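Local coordinates for SusD-like protein BACOVA_02651 (PDB 5E75) that binds polysaccharide at the bacterial cell surface and probably captures xyloglucan before its transport into the periplasm for degradation, at residues A[294-299]-A[392-397]; A[360-365]-A[409-414]; A[303-308]-A[329-334]; A[225-230]-A[239-244]; A[367-372]-A[402-407]. One frame throughout, in Å; residues are numbered along the deposited sequence.

How the contacts relate
Contacts 2 and 5 join the same two elements, helix 360-372 and helix 404-415, at successive levels. Both are buried, yet contact 2 is held by charge around Asp-362 and Arg-411, whereas contact 5 is mainly aliphatic, with one carboxylate among its leucines and isoleucines. Contact 1 is only partly buried, bridged by water, and sends Arg-299 to helix 404-415 to pair with Glu-410 and Glu-414. Contact 4, also partly buried, links two pieces of one loop; its Glu-243 meets Arg-393 of contact 1. Contact 3 is a buried loop pairing made by main-chain bonds, and its Lys-332 reaches Tyr-230 of contact 4, whose hydroxyl also meets Glu-414 O of contact 2.

Contact 1. Residues A[294-299]-A[392-397]; sequences LADTLR and ERAKIN
Asp-296 sends CG anti to its backbone N (chi1 -163°), and Arg-299 bends at chi3 (-69°) so that its guanidinium comes back side-on to that carboxylate. Arg-299 NE meets Asp-296 OD1 at 3.0 Å on the syn lone pair, while NH2 reaches OD2 from above the carboxylate plane. Much of the 392-397 segment packs on this plate: Ala-394 CB lies over one guanidinium face, 3.5 Å from Arg-299 NE, and Ile-396 CD1 comes within 3.5 Å of Arg-299 NH2. Ile-396 carries CG1 in the crowded position between N and C (chi1 66°), which leaves CG2 against Ala-295 CB at 3.8 Å. Leu-298 CD1 touches Lys-395 CG at 3.6 Å. No direct hydrogen bond crosses; one water joins Ala-295 O to Ala-394 O, and a second ties Ala-394 O to Asp-296 OD1 and Arg-299 N. The contact sets the start of helix 297-303 against the Schellman motif, with Lys-395 at positive phi, that closes helix 382-393; Arg-299 is also salt-bridged to Glu-410 and Glu-414 of helix 404-415.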
# COMPACT_ATOMS: atom_id res chain seq x y z
N LEU A 294 -14.56 14.38 -12.14
CA LEU A 294 -14.72 14.30 -13.58
C LEU A 294 -13.45 14.69 -14.34
O LEU A 294 -13.09 14.04 -15.32
CB LEU A 294 -15.89 15.18 -14.03
CG LEU A 294 -16.24 15.17 -15.52
CD1 LEU A 294 -16.47 13.77 -16.05
CD2 LEU A 294 -17.47 16.04 -15.70
N ALA A 295 -12.75 15.71 -13.84
CA ALA A 295 -11.54 16.19 -14.47
C ALA A 295 -10.34 15.28 -14.22
O ALA A 295 -9.33 15.42 -14.90
CB ALA A 295 -11.23 17.59 -13.98
N ASP A 296 -10.45 14.35 -13.27
CA ASP A 296 -9.30 13.53 -12.81
C ASP A 296 -9.12 12.27 -13.65
O ASP A 296 -8.97 11.17 -13.13
CB ASP A 296 -9.52 13.17 -11.33
CG ASP A 296 -8.27 12.70 -10.60
OD1 ASP A 296 -7.17 12.79 -11.14
OD2 ASP A 296 -8.45 12.26 -9.45
N THR A 297 -9.08 12.46 -14.97
CA THR A 297 -8.97 11.34 -15.89
C THR A 297 -7.58 10.72 -15.94
O THR A 297 -7.44 9.55 -16.29
CB THR A 297 -9.41 11.74 -17.31
OG1 THR A 297 -8.60 12.81 -17.77
CG2 THR A 297 -10.87 12.17 -17.30
N LEU A 298 -6.55 11.48 -15.58
CA LEU A 298 -5.19 10.95 -15.66
C LEU A 298 -4.98 9.89 -14.58
O LEU A 298 -4.47 8.80 -14.86
CB LEU A 298 -4.13 12.07 -15.56
CG LEU A 298 -4.26 13.16 -16.63
CD1 LEU A 298 -3.19 14.20 -16.41
CD2 LEU A 298 -4.17 12.60 -18.05
N ARG A 299 -5.37 10.20 -13.36
CA ARG A 299 -5.24 9.22 -12.29
C ARG A 299 -6.23 8.06 -12.49
O ARG A 299 -5.88 6.90 -12.28
CB ARG A 299 -5.40 9.85 -10.91
CG ARG A 299 -4.23 10.78 -10.53
CD ARG A 299 -4.27 11.17 -9.05
NE ARG A 299 -5.39 12.05 -8.79
CZ ARG A 299 -5.51 12.84 -7.72
NH1 ARG A 299 -4.58 12.85 -6.78
NH2 ARG A 299 -6.58 13.64 -7.61
N GLU A 392 -2.35 19.52 -8.41
CA GLU A 392 -1.73 20.13 -9.58
C GLU A 392 -1.08 19.08 -10.48
O GLU A 392 -1.19 19.13 -11.71
CB GLU A 392 -0.68 21.15 -9.13
CG GLU A 392 -0.01 21.94 -10.22
CD GLU A 392 0.82 23.04 -9.63
OE1 GLU A 392 1.63 22.75 -8.73
OE2 GLU A 392 0.63 24.22 -10.03
N ARG A 393 -0.39 18.10 -9.88
CA ARG A 393 0.25 17.07 -10.68
C ARG A 393 -0.79 16.23 -11.44
O ARG A 393 -0.53 15.80 -12.57
CB ARG A 393 1.14 16.19 -9.79
CG ARG A 393 2.04 15.23 -10.56
CD ARG A 393 1.43 13.83 -10.78
NE ARG A 393 1.28 13.10 -9.53
CZ ARG A 393 2.28 12.47 -8.92
NH1 ARG A 393 3.49 12.43 -9.45
NH2 ARG A 393 2.07 11.87 -7.75
N ALA A 394 -1.95 16.03 -10.82
CA ALA A 394 -3.07 15.34 -11.47
C ALA A 394 -3.79 16.20 -12.51
O ALA A 394 -4.69 15.73 -13.19
CB ALA A 394 -4.07 14.87 -10.42
N LYS A 395 -3.37 17.47 -12.61
CA LYS A 395 -3.94 18.45 -13.55
C LYS A 395 -5.41 18.76 -13.26
O LYS A 395 -6.20 19.00 -14.17
CB LYS A 395 -3.72 18.02 -15.01
CG LYS A 395 -2.31 17.50 -15.35
CD LYS A 395 -1.21 18.52 -15.17
CE LYS A 395 0.18 17.98 -15.61
NZ LYS A 395 1.03 17.34 -14.52
N ILE A 396 -5.77 18.78 -11.98
CA ILE A 396 -7.08 19.22 -11.54
C ILE A 396 -6.97 20.44 -10.61
O ILE A 396 -5.88 20.83 -10.17
CB ILE A 396 -7.90 18.07 -10.90
CG1 ILE A 396 -7.28 17.59 -9.58
CG2 ILE A 396 -8.05 16.93 -11.92
CD1 ILE A 396 -8.12 16.53 -8.90
N ASN A 397 -8.11 21.06 -10.34
CA ASN A 397 -8.12 22.31 -9.60
C ASN A 397 -7.57 22.19 -8.19
O ASN A 397 -7.79 21.19 -7.51
CB ASN A 397 -9.54 22.88 -9.55
CG ASN A 397 -10.49 22.02 -8.73
OD1 ASN A 397 -11.03 21.04 -9.23
ND2 ASN A 397 -10.69 22.39 -7.47
O HOH W 1 -6.48 15.59 -15.35
O HOH W 2 -5.94 13.15 -13.19

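Contact 2. Residues A[360-365]-A[409-414]; sequences LADVYL and RERRVE
The Arg-411 guanidinium takes Asp-362 OD1 at its edge, close to its own plane, with Leu-365 CB approaching obliquely, 3.8 Å from Arg-411 NH1. The grip is end-on, both nitrogens closing on a single oxygen: NH2 of Arg-411 lies 2.8 Å and NH1 3.0 Å from Asp-362 OD1. The two flat groups are turned 55° apart, and the oxygen is met from above the carboxylate plane. The charges are shared further: Asp-362 OD2 pairs with Lys-189 and Arg-411 NH2 with Asp-424, which probably keeps them all ionised. A water accepts from Arg-411 NH1 and gives a weak bond to Leu-365 O. Next to the salt bridge, Leu-365 and the Arg-411 chain slide past each other in opposite directions, CD1 of Leu-365 touching Arg-411 CG at 3.7 Å. The Leu-365 side chain crosses Glu-410 at about a right angle, CD2 against CG, and one turn away Ala-361 CB rests 3.5 Å from Glu-414 OE2, an oxygen salt-bridged to Arg-359 and Arg-393, while OE1 pairs with Arg-299. The antiparallel helix pair (177°, segment axes 11.0 Å apart) is consistent with the TPR-related helical fold of the SusD family; Phe-387 of helix 382-393 packs on Leu-365, and helix 205-221 covers Val-363.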
# COMPACT_ATOMS: atom_id res chain seq x y z
N LEU A 360 6.59 10.01 -2.51
CA LEU A 360 6.63 11.39 -2.01
C LEU A 360 5.23 12.00 -1.89
O LEU A 360 4.97 12.76 -0.95
CB LEU A 360 7.54 12.24 -2.90
CG LEU A 360 7.81 13.67 -2.45
CD1 LEU A 360 8.59 13.72 -1.15
CD2 LEU A 360 8.53 14.41 -3.55
N ALA A 361 4.31 11.67 -2.80
CA ALA A 361 2.97 12.24 -2.71
C ALA A 361 2.29 11.86 -1.39
O ALA A 361 1.46 12.62 -0.90
CB ALA A 361 2.12 11.80 -3.86
N ASP A 362 2.60 10.69 -0.86
CA ASP A 362 2.07 10.27 0.45
C ASP A 362 2.54 11.23 1.54
O ASP A 362 1.77 11.63 2.42
CB ASP A 362 2.55 8.84 0.71
CG ASP A 362 1.75 8.10 1.74
OD1 ASP A 362 1.15 8.71 2.63
OD2 ASP A 362 1.73 6.85 1.65
N VAL A 363 3.81 11.60 1.49
CA VAL A 363 4.35 12.51 2.48
C VAL A 363 3.68 13.88 2.34
O VAL A 363 3.38 14.52 3.35
CB VAL A 363 5.90 12.61 2.42
CG1 VAL A 363 6.42 13.42 3.58
CG2 VAL A 363 6.53 11.23 2.44
N TYR A 364 3.42 14.31 1.10
CA TYR A 364 2.70 15.58 0.88
C TYR A 364 1.34 15.54 1.55
O TYR A 364 0.94 16.48 2.25
CB TYR A 364 2.53 15.87 -0.62
CG TYR A 364 3.76 16.37 -1.37
CD1 TYR A 364 5.04 16.25 -0.83
CD2 TYR A 364 3.64 16.98 -2.61
CE1 TYR A 364 6.15 16.73 -1.52
CE2 TYR A 364 4.74 17.44 -3.29
CZ TYR A 364 5.99 17.32 -2.75
OH TYR A 364 7.05 17.83 -3.47
N LEU A 365 0.58 14.48 1.31
CA LEU A 365 -0.76 14.39 1.86
C LEU A 365 -0.75 14.19 3.38
O LEU A 365 -1.62 14.69 4.08
CB LEU A 365 -1.58 13.28 1.17
CG LEU A 365 -1.86 13.52 -0.31
CD1 LEU A 365 -2.55 12.32 -0.92
CD2 LEU A 365 -2.69 14.73 -0.54
N ARG A 409 -10.69 11.45 0.29
CA ARG A 409 -10.94 11.25 -1.12
C ARG A 409 -9.65 11.34 -1.91
O ARG A 409 -9.41 10.54 -2.80
CB ARG A 409 -11.95 12.28 -1.64
CG ARG A 409 -12.43 12.05 -3.06
CD ARG A 409 -13.48 13.06 -3.46
NE ARG A 409 -14.10 12.69 -4.72
CZ ARG A 409 -15.17 13.25 -5.26
NH1 ARG A 409 -15.77 14.26 -4.66
NH2 ARG A 409 -15.64 12.79 -6.40
N GLU A 410 -8.83 12.32 -1.57
CA GLU A 410 -7.60 12.57 -2.30
C GLU A 410 -6.65 11.38 -2.16
O GLU A 410 -6.02 10.97 -3.14
CB GLU A 410 -6.91 13.86 -1.84
CG GLU A 410 -5.93 14.42 -2.88
CD GLU A 410 -6.61 14.84 -4.17
OE1 GLU A 410 -7.82 15.19 -4.13
OE2 GLU A 410 -5.94 14.82 -5.22
N ARG A 411 -6.54 10.82 -0.95
CA ARG A 411 -5.68 9.66 -0.77
C ARG A 411 -6.21 8.46 -1.54
O ARG A 411 -5.42 7.74 -2.17
CB ARG A 411 -5.52 9.34 0.72
CG ARG A 411 -4.67 10.35 1.46
CD ARG A 411 -4.41 9.92 2.90
NE ARG A 411 -3.51 8.78 2.94
CZ ARG A 411 -2.18 8.86 2.96
NH1 ARG A 411 -1.54 10.01 3.04
NH2 ARG A 411 -1.46 7.74 2.95
N ARG A 412 -7.51 8.21 -1.52
CA ARG A 412 -8.04 7.07 -2.26
C ARG A 412 -7.67 7.14 -3.73
O ARG A 412 -7.24 6.13 -4.31
CB ARG A 412 -9.57 6.95 -2.09
CG ARG A 412 -9.99 6.50 -0.70
CD ARG A 412 -11.48 6.22 -0.58
NE ARG A 412 -11.85 5.06 -1.39
CZ ARG A 412 -13.10 4.70 -1.70
NH1 ARG A 412 -14.15 5.41 -1.28
NH2 ARG A 412 -13.30 3.64 -2.47
N VAL A 413 -7.85 8.31 -4.36
CA VAL A 413 -7.57 8.44 -5.78
C VAL A 413 -6.07 8.51 -6.09
O VAL A 413 -5.65 8.05 -7.14
CB VAL A 413 -8.33 9.63 -6.47
CG1 VAL A 413 -9.84 9.47 -6.38
CG2 VAL A 413 -7.96 10.95 -5.90
N GLU A 414 -5.27 9.06 -5.20
CA GLU A 414 -3.84 9.08 -5.42
C GLU A 414 -3.26 7.67 -5.34
O GLU A 414 -2.35 7.34 -6.11
CB GLU A 414 -3.15 10.01 -4.43
CG GLU A 414 -1.65 10.17 -4.64
CD GLU A 414 -1.26 10.81 -5.95
OE1 GLU A 414 -2.09 11.52 -6.57
OE2 GLU A 414 -0.09 10.62 -6.35
O HOH W 3 -2.83 12.19 4.56

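Contact 3. Residues A[303-308]-A[329-334]; sequences TFFTKG and PIKKGV
Phe-305, Thr-303 and Lys-331 carry this pairing of two loops, one after helix 297-303 and the other before strand 355-359. Thr-303 O accepts twice, from Lys-331 N at 2.8 Å and from Lys-332 N at 3.1 Å, both donors above its carbonyl plane. Phe-305 N lies almost on the C=O axis of Pro-329, 2.9 Å from Pro-329 O. The Lys-331 and Phe-305 bonds flank a single antiparallel bridge between Phe-304 and Ile-330; the Lys-332 bond is an extra one. Lys-331 CB sits squarely over the Phe-305 ring, 4.0 Å from the centroid, a CH-pi contact, while Lys-331 CD comes 3.5 Å from Phe-305 CZ. With CG anti to the backbone N (chi1 169°) and bends further out, Lys-331 NZ reaches Val-334 O at 2.8 Å across the type II turn 331-334. Thr-303 OG1 bonds to Arg-299 O, and Lys-332 sends NZ to Glu-418, Gly-416 O and Tyr-230 OH. So main-chain bonds set the register, while the lysines lend methylenes to the packing and carry their charge to oxygens beyond it.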
# COMPACT_ATOMS: atom_id res chain seq x y z
N THR A 303 -5.14 3.97 -13.30
CA THR A 303 -5.51 3.01 -12.27
C THR A 303 -6.43 1.89 -12.79
O THR A 303 -6.19 0.70 -12.50
CB THR A 303 -6.12 3.71 -11.03
OG1 THR A 303 -5.23 4.74 -10.59
CG2 THR A 303 -6.31 2.74 -9.91
N PHE A 304 -7.47 2.27 -13.53
CA PHE A 304 -8.42 1.31 -14.12
C PHE A 304 -8.68 1.63 -15.58
O PHE A 304 -8.78 2.79 -15.95
CB PHE A 304 -9.78 1.37 -13.39
CG PHE A 304 -9.69 1.09 -11.93
CD1 PHE A 304 -9.47 -0.21 -11.46
CD2 PHE A 304 -9.79 2.12 -11.01
CE1 PHE A 304 -9.35 -0.46 -10.10
CE2 PHE A 304 -9.69 1.89 -9.66
CZ PHE A 304 -9.46 0.59 -9.19
N PHE A 305 -8.84 0.59 -16.38
CA PHE A 305 -9.36 0.72 -17.75
C PHE A 305 -10.85 1.04 -17.64
O PHE A 305 -11.55 0.42 -16.86
CB PHE A 305 -9.20 -0.58 -18.51
CG PHE A 305 -7.77 -1.00 -18.76
CD1 PHE A 305 -7.01 -0.37 -19.74
CD2 PHE A 305 -7.18 -2.05 -18.05
CE1 PHE A 305 -5.71 -0.76 -20.00
CE2 PHE A 305 -5.88 -2.43 -18.32
CZ PHE A 305 -5.15 -1.79 -19.29
N THR A 306 -11.36 2.00 -18.43
CA THR A 306 -12.79 2.16 -18.60
C THR A 306 -13.05 2.40 -20.08
O THR A 306 -12.14 2.77 -20.82
CB THR A 306 -13.39 3.31 -17.76
OG1 THR A 306 -12.75 4.55 -18.08
CG2 THR A 306 -13.27 3.02 -16.25
N LYS A 307 -14.29 2.17 -20.51
CA LYS A 307 -14.62 2.11 -21.93
C LYS A 307 -14.13 3.32 -22.72
O LYS A 307 -14.44 4.46 -22.38
CB LYS A 307 -16.12 1.97 -22.10
CG LYS A 307 -16.54 1.65 -23.53
CD LYS A 307 -18.02 1.34 -23.60
CE LYS A 307 -18.37 0.70 -24.93
NZ LYS A 307 -19.82 0.40 -25.01
N GLY A 308 -13.39 3.06 -23.79
CA GLY A 308 -12.91 4.11 -24.66
C GLY A 308 -11.60 4.77 -24.25
O GLY A 308 -11.06 5.58 -24.99
N PRO A 329 -11.46 -3.15 -15.44
CA PRO A 329 -10.32 -3.94 -14.99
C PRO A 329 -9.12 -3.08 -14.60
O PRO A 329 -9.00 -1.90 -14.96
CB PRO A 329 -10.02 -4.83 -16.20
CG PRO A 329 -10.58 -4.10 -17.40
CD PRO A 329 -11.77 -3.35 -16.88
N ILE A 330 -8.22 -3.70 -13.85
CA ILE A 330 -7.07 -3.01 -13.29
C ILE A 330 -6.10 -2.58 -14.41
O ILE A 330 -5.73 -3.38 -15.27
CB ILE A 330 -6.36 -3.91 -12.26
CG1 ILE A 330 -7.28 -4.26 -11.08
CG2 ILE A 330 -5.07 -3.26 -11.77
CD1 ILE A 330 -6.77 -5.39 -10.23
N LYS A 331 -5.64 -1.33 -14.36
CA LYS A 331 -4.52 -0.85 -15.17
C LYS A 331 -3.23 -0.73 -14.36
O LYS A 331 -2.16 -1.10 -14.83
CB LYS A 331 -4.84 0.49 -15.84
CG LYS A 331 -3.61 1.19 -16.49
CD LYS A 331 -3.01 0.40 -17.65
CE LYS A 331 -1.59 0.85 -17.96
NZ LYS A 331 -0.65 0.44 -16.89
N LYS A 332 -3.30 -0.21 -13.14
CA LYS A 332 -2.11 -0.06 -12.32
C LYS A 332 -1.56 -1.40 -11.87
O LYS A 332 -2.26 -2.15 -11.20
CB LYS A 332 -2.39 0.81 -11.11
CG LYS A 332 -1.14 1.20 -10.35
CD LYS A 332 -1.41 2.13 -9.16
CE LYS A 332 -1.93 3.49 -9.57
NZ LYS A 332 -2.24 4.33 -8.36
N GLY A 333 -0.32 -1.70 -12.24
CA GLY A 333 0.26 -3.02 -12.04
C GLY A 333 0.20 -3.90 -13.28
O GLY A 333 0.68 -5.04 -13.24
N VAL A 334 -0.36 -3.38 -14.36
CA VAL A 334 -0.51 -4.10 -15.63
C VAL A 334 0.27 -3.27 -16.64
O VAL A 334 -0.25 -2.33 -17.24
CB VAL A 334 -2.00 -4.24 -15.98
CG1 VAL A 334 -2.19 -4.89 -17.36
CG2 VAL A 334 -2.71 -5.04 -14.92

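Contact 4. Residues A[225-230]-A[239-244]; sequences DLMTNY and NNNQES
A type I beta turn from Asn-241 to Ser-244 brings Glu-243 up to the extended backbone of Asp-225 to Met-227, with the Leu-226 and Glu-243 CA atoms 5.4 Å apart. Asn-241 heads the turn and, through a weak bond from Glu-243 N to its OD1, also forms an Asx turn; its ND2 bonds to Asn-238 O. Two side chains of the turn then take main-chain N-H groups of the facing segment. Glu-243, fully extended with CG anti to the backbone N (chi1 177°), offers the anti lone pair of OE1 to Met-227 N at 3.0 Å; the same oxygen is salt-bridged to Arg-393, and OE2 to Arg-359. Leu-226 CD2 lies 3.7 Å from Glu-243 OE2. Gln-242 starts from the crowded position (chi1 66°), and its OE1 receives Asp-225 N at 2.8 Å from well above the amide plane. These ties join two parts of the loop between helix 205-221 and strand 244-248. Met-227 bends at chi3 and sets its sulfur against the Asn-241 side chain, SD 3.4 Å from Asn-241 CG.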
# COMPACT_ATOMS: atom_id res chain seq x y z
N ASP A 225 11.05 15.84 -6.01
CA ASP A 225 9.77 16.35 -6.48
C ASP A 225 8.91 15.22 -6.99
O ASP A 225 9.37 14.12 -7.25
CB ASP A 225 9.99 17.39 -7.59
CG ASP A 225 8.82 18.38 -7.72
OD1 ASP A 225 7.82 18.33 -6.95
OD2 ASP A 225 8.93 19.26 -8.61
N LEU A 226 7.62 15.50 -7.11
CA LEU A 226 6.70 14.58 -7.78
C LEU A 226 7.05 14.42 -9.25
O LEU A 226 7.44 15.39 -9.91
CB LEU A 226 5.27 15.09 -7.69
CG LEU A 226 4.74 15.41 -6.29
CD1 LEU A 226 3.33 15.87 -6.40
CD2 LEU A 226 4.81 14.20 -5.37
N MET A 227 6.93 13.21 -9.79
CA MET A 227 7.02 13.03 -11.23
C MET A 227 5.97 13.92 -11.92
O MET A 227 4.84 14.06 -11.45
CB MET A 227 6.83 11.58 -11.66
CG MET A 227 7.93 10.62 -11.19
SD MET A 227 7.97 9.11 -12.18
CE MET A 227 8.91 9.66 -13.61
N THR A 228 6.34 14.51 -13.06
CA THR A 228 5.45 15.40 -13.79
C THR A 228 4.15 14.72 -14.21
O THR A 228 3.06 15.30 -14.12
CB THR A 228 6.17 15.97 -15.02
OG1 THR A 228 7.32 16.71 -14.60
CG2 THR A 228 5.25 16.87 -15.82
N ASN A 229 4.27 13.48 -14.67
CA ASN A 229 3.11 12.73 -15.16
C ASN A 229 2.83 11.54 -14.26
O ASN A 229 3.68 10.66 -14.12
CB ASN A 229 3.38 12.22 -16.56
CG ASN A 229 3.73 13.32 -17.52
OD1 ASN A 229 2.98 14.29 -17.66
ND2 ASN A 229 4.87 13.19 -18.19
N TYR A 230 1.65 11.53 -13.65
CA TYR A 230 1.26 10.46 -12.76
C TYR A 230 1.44 9.08 -13.42
O TYR A 230 1.90 8.16 -12.77
CB TYR A 230 -0.20 10.67 -12.39
CG TYR A 230 -0.82 9.69 -11.41
CD1 TYR A 230 -0.69 9.86 -10.05
CD2 TYR A 230 -1.58 8.62 -11.87
CE1 TYR A 230 -1.27 8.98 -9.15
CE2 TYR A 230 -2.18 7.73 -10.99
CZ TYR A 230 -2.04 7.92 -9.62
OH TYR A 230 -2.66 7.05 -8.75
N ASN A 239 11.04 2.70 -12.57
CA ASN A 239 11.30 2.14 -11.25
C ASN A 239 12.37 3.02 -10.60
O ASN A 239 13.32 3.45 -11.26
CB ASN A 239 11.84 0.71 -11.34
CG ASN A 239 10.75 -0.35 -11.52
OD1 ASN A 239 9.56 -0.12 -11.30
ND2 ASN A 239 11.18 -1.54 -11.91
N ASN A 240 12.20 3.31 -9.31
CA ASN A 240 13.18 4.07 -8.53
C ASN A 240 13.36 5.50 -9.01
O ASN A 240 14.41 6.11 -8.85
CB ASN A 240 14.51 3.33 -8.44
CG ASN A 240 14.36 2.02 -7.71
OD1 ASN A 240 13.69 1.96 -6.69
ND2 ASN A 240 14.96 0.97 -8.25
N ASN A 241 12.30 6.04 -9.57
CA ASN A 241 12.22 7.46 -9.87
C ASN A 241 12.34 8.29 -8.59
O ASN A 241 12.29 7.76 -7.47
CB ASN A 241 10.90 7.75 -10.59
CG ASN A 241 9.69 7.48 -9.71
OD1 ASN A 241 9.36 8.28 -8.83
ND2 ASN A 241 9.05 6.33 -9.91
N GLN A 242 12.48 9.60 -8.74
CA GLN A 242 12.75 10.45 -7.58
C GLN A 242 11.62 10.48 -6.55
O GLN A 242 11.86 10.79 -5.38
CB GLN A 242 13.10 11.87 -8.00
CG GLN A 242 11.97 12.62 -8.67
CD GLN A 242 12.30 14.08 -8.89
OE1 GLN A 242 12.80 14.76 -7.98
NE2 GLN A 242 12.03 14.57 -10.09
N GLU A 243 10.39 10.18 -6.99
CA GLU A 243 9.23 10.15 -6.09
C GLU A 243 9.16 8.83 -5.29
O GLU A 243 8.44 8.74 -4.28
CB GLU A 243 7.93 10.38 -6.89
CG GLU A 243 6.66 10.30 -6.07
CD GLU A 243 5.43 10.85 -6.78
OE1 GLU A 243 5.56 11.42 -7.87
OE2 GLU A 243 4.34 10.67 -6.22
N SER A 244 9.91 7.83 -5.73
CA SER A 244 9.92 6.53 -5.07
C SER A 244 10.85 6.58 -3.86
O SER A 244 12.09 6.44 -4.00
CB SER A 244 10.39 5.46 -6.05
OG SER A 244 10.24 4.15 -5.53

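Contact 5. Residues A[367-372]-A[402-407]; sequences YAEACL and ITLDDI
Leu-372 is at the centre of this contact: with CG anti to the backbone N (chi1 175°), it drives CD2 at the first turn of helix 404-415, 3.5 Å from Leu-404 N and 3.9 Å from Ile-407 CD1. Its other methyl, CD1, lies 3.9 Å from Ile-402 O. Ile-407 returns the contact by pressing CD1 on the backbone of helix 360-372, 3.6 Å from Glu-369 CA. One turn earlier in helix 360-372, Ala-368 CB meets Ile-402 CD1 at 4.1 Å, methyl to methyl. Glu-369, extended, crosses Leu-404 and Ile-407 obliquely and spreads its carboxylate over their aliphatic ends, OE1 reaching Ile-407 CG2 at 3.6 Å and OE2 coming near Leu-404 CD1. The contact therefore pairs the C-terminal end of helix 360-372 with the N-terminal end of helix 404-415, two members of the helical body of the SusD family. The start of helix 404-415 is capped just before Leu-404. Thr-403 is the N-cap residue, and its N gives a bond of 2.8 Å to the anti lone pair of Asp-406 OD2, the N3-to-N-cap half of a capping box. Farther out, Phe-387 of helix 382-393 packs on both Ala-368 and Ile-402, and Leu-378 touches Leu-372 and Ile-402. On the polar flank, Glu-369 OE2 is salt-bridged to Arg-203 and takes the indole N-H of Trp-428, whose side chain also touches Leu-404.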
# COMPACT_ATOMS: atom_id res chain seq x y z
N TYR A 367 1.56 15.42 5.41
CA TYR A 367 1.84 16.74 5.95
C TYR A 367 0.55 17.57 6.01
O TYR A 367 0.26 18.20 7.04
CB TYR A 367 2.90 17.43 5.08
CG TYR A 367 3.40 18.78 5.57
CD1 TYR A 367 3.33 19.13 6.91
CD2 TYR A 367 3.94 19.68 4.68
CE1 TYR A 367 3.79 20.37 7.35
CE2 TYR A 367 4.40 20.92 5.11
CZ TYR A 367 4.32 21.25 6.45
OH TYR A 367 4.77 22.49 6.86
N ALA A 368 -0.23 17.56 4.94
CA ALA A 368 -1.48 18.30 4.92
C ALA A 368 -2.41 17.87 6.05
O ALA A 368 -3.01 18.70 6.74
CB ALA A 368 -2.18 18.15 3.57
N GLU A 369 -2.54 16.56 6.24
CA GLU A 369 -3.45 16.04 7.26
C GLU A 369 -2.95 16.41 8.66
O GLU A 369 -3.74 16.71 9.56
CB GLU A 369 -3.62 14.52 7.10
CG GLU A 369 -4.67 13.90 8.00
CD GLU A 369 -4.93 12.42 7.73
OE1 GLU A 369 -4.48 11.90 6.69
OE2 GLU A 369 -5.64 11.79 8.55
N ALA A 370 -1.63 16.39 8.85
CA ALA A 370 -1.07 16.76 10.14
C ALA A 370 -1.22 18.26 10.41
O ALA A 370 -1.35 18.66 11.58
CB ALA A 370 0.39 16.34 10.24
N CYS A 371 -1.23 19.08 9.36
CA CYS A 371 -1.52 20.51 9.52
C CYS A 371 -3.01 20.76 9.82
O CYS A 371 -3.34 21.63 10.64
CB CYS A 371 -1.09 21.29 8.28
SG CYS A 371 0.68 21.41 8.06
N LEU A 372 -3.91 20.02 9.19
CA LEU A 372 -5.32 20.09 9.54
C LEU A 372 -5.52 19.82 11.03
O LEU A 372 -6.23 20.56 11.73
CB LEU A 372 -6.09 19.09 8.70
CG LEU A 372 -7.58 18.96 9.02
CD1 LEU A 372 -8.36 20.22 8.66
CD2 LEU A 372 -8.18 17.75 8.30
N ILE A 402 -9.31 22.68 2.81
CA ILE A 402 -9.57 21.24 2.86
C ILE A 402 -10.07 20.81 4.22
O ILE A 402 -9.76 21.43 5.25
CB ILE A 402 -8.31 20.40 2.50
CG1 ILE A 402 -7.15 20.66 3.46
CG2 ILE A 402 -7.88 20.70 1.07
CD1 ILE A 402 -5.90 19.80 3.18
N THR A 403 -10.86 19.74 4.19
CA THR A 403 -11.31 19.05 5.39
C THR A 403 -10.77 17.62 5.37
O THR A 403 -10.14 17.17 4.40
CB THR A 403 -12.84 18.95 5.44
OG1 THR A 403 -13.28 18.06 4.41
CG2 THR A 403 -13.51 20.32 5.24
N LEU A 404 -11.03 16.88 6.44
CA LEU A 404 -10.63 15.48 6.49
C LEU A 404 -11.30 14.71 5.33
O LEU A 404 -10.70 13.82 4.74
CB LEU A 404 -10.97 14.86 7.84
CG LEU A 404 -10.52 13.39 8.00
CD1 LEU A 404 -9.00 13.24 7.92
CD2 LEU A 404 -11.06 12.81 9.29
N ASP A 405 -12.54 15.05 4.99
CA ASP A 405 -13.21 14.38 3.89
C ASP A 405 -12.48 14.59 2.56
O ASP A 405 -12.42 13.68 1.73
CB ASP A 405 -14.66 14.84 3.77
CG ASP A 405 -15.54 14.33 4.89
OD1 ASP A 405 -15.22 13.28 5.49
OD2 ASP A 405 -16.57 14.98 5.17
N ASP A 406 -11.91 15.77 2.36
CA ASP A 406 -11.14 16.03 1.15
C ASP A 406 -9.88 15.18 1.14
O ASP A 406 -9.47 14.68 0.09
CB ASP A 406 -10.73 17.51 1.06
CG ASP A 406 -11.91 18.43 0.85
OD1 ASP A 406 -12.71 18.17 -0.07
OD2 ASP A 406 -12.01 19.41 1.61
N ILE A 407 -9.26 15.00 2.31
CA ILE A 407 -8.04 14.21 2.41
C ILE A 407 -8.32 12.73 2.16
O ILE A 407 -7.55 12.06 1.46
CB ILE A 407 -7.36 14.43 3.77
CG1 ILE A 407 -6.88 15.88 3.82
CG2 ILE A 407 -6.19 13.46 3.95
CD1 ILE A 407 -6.31 16.33 5.13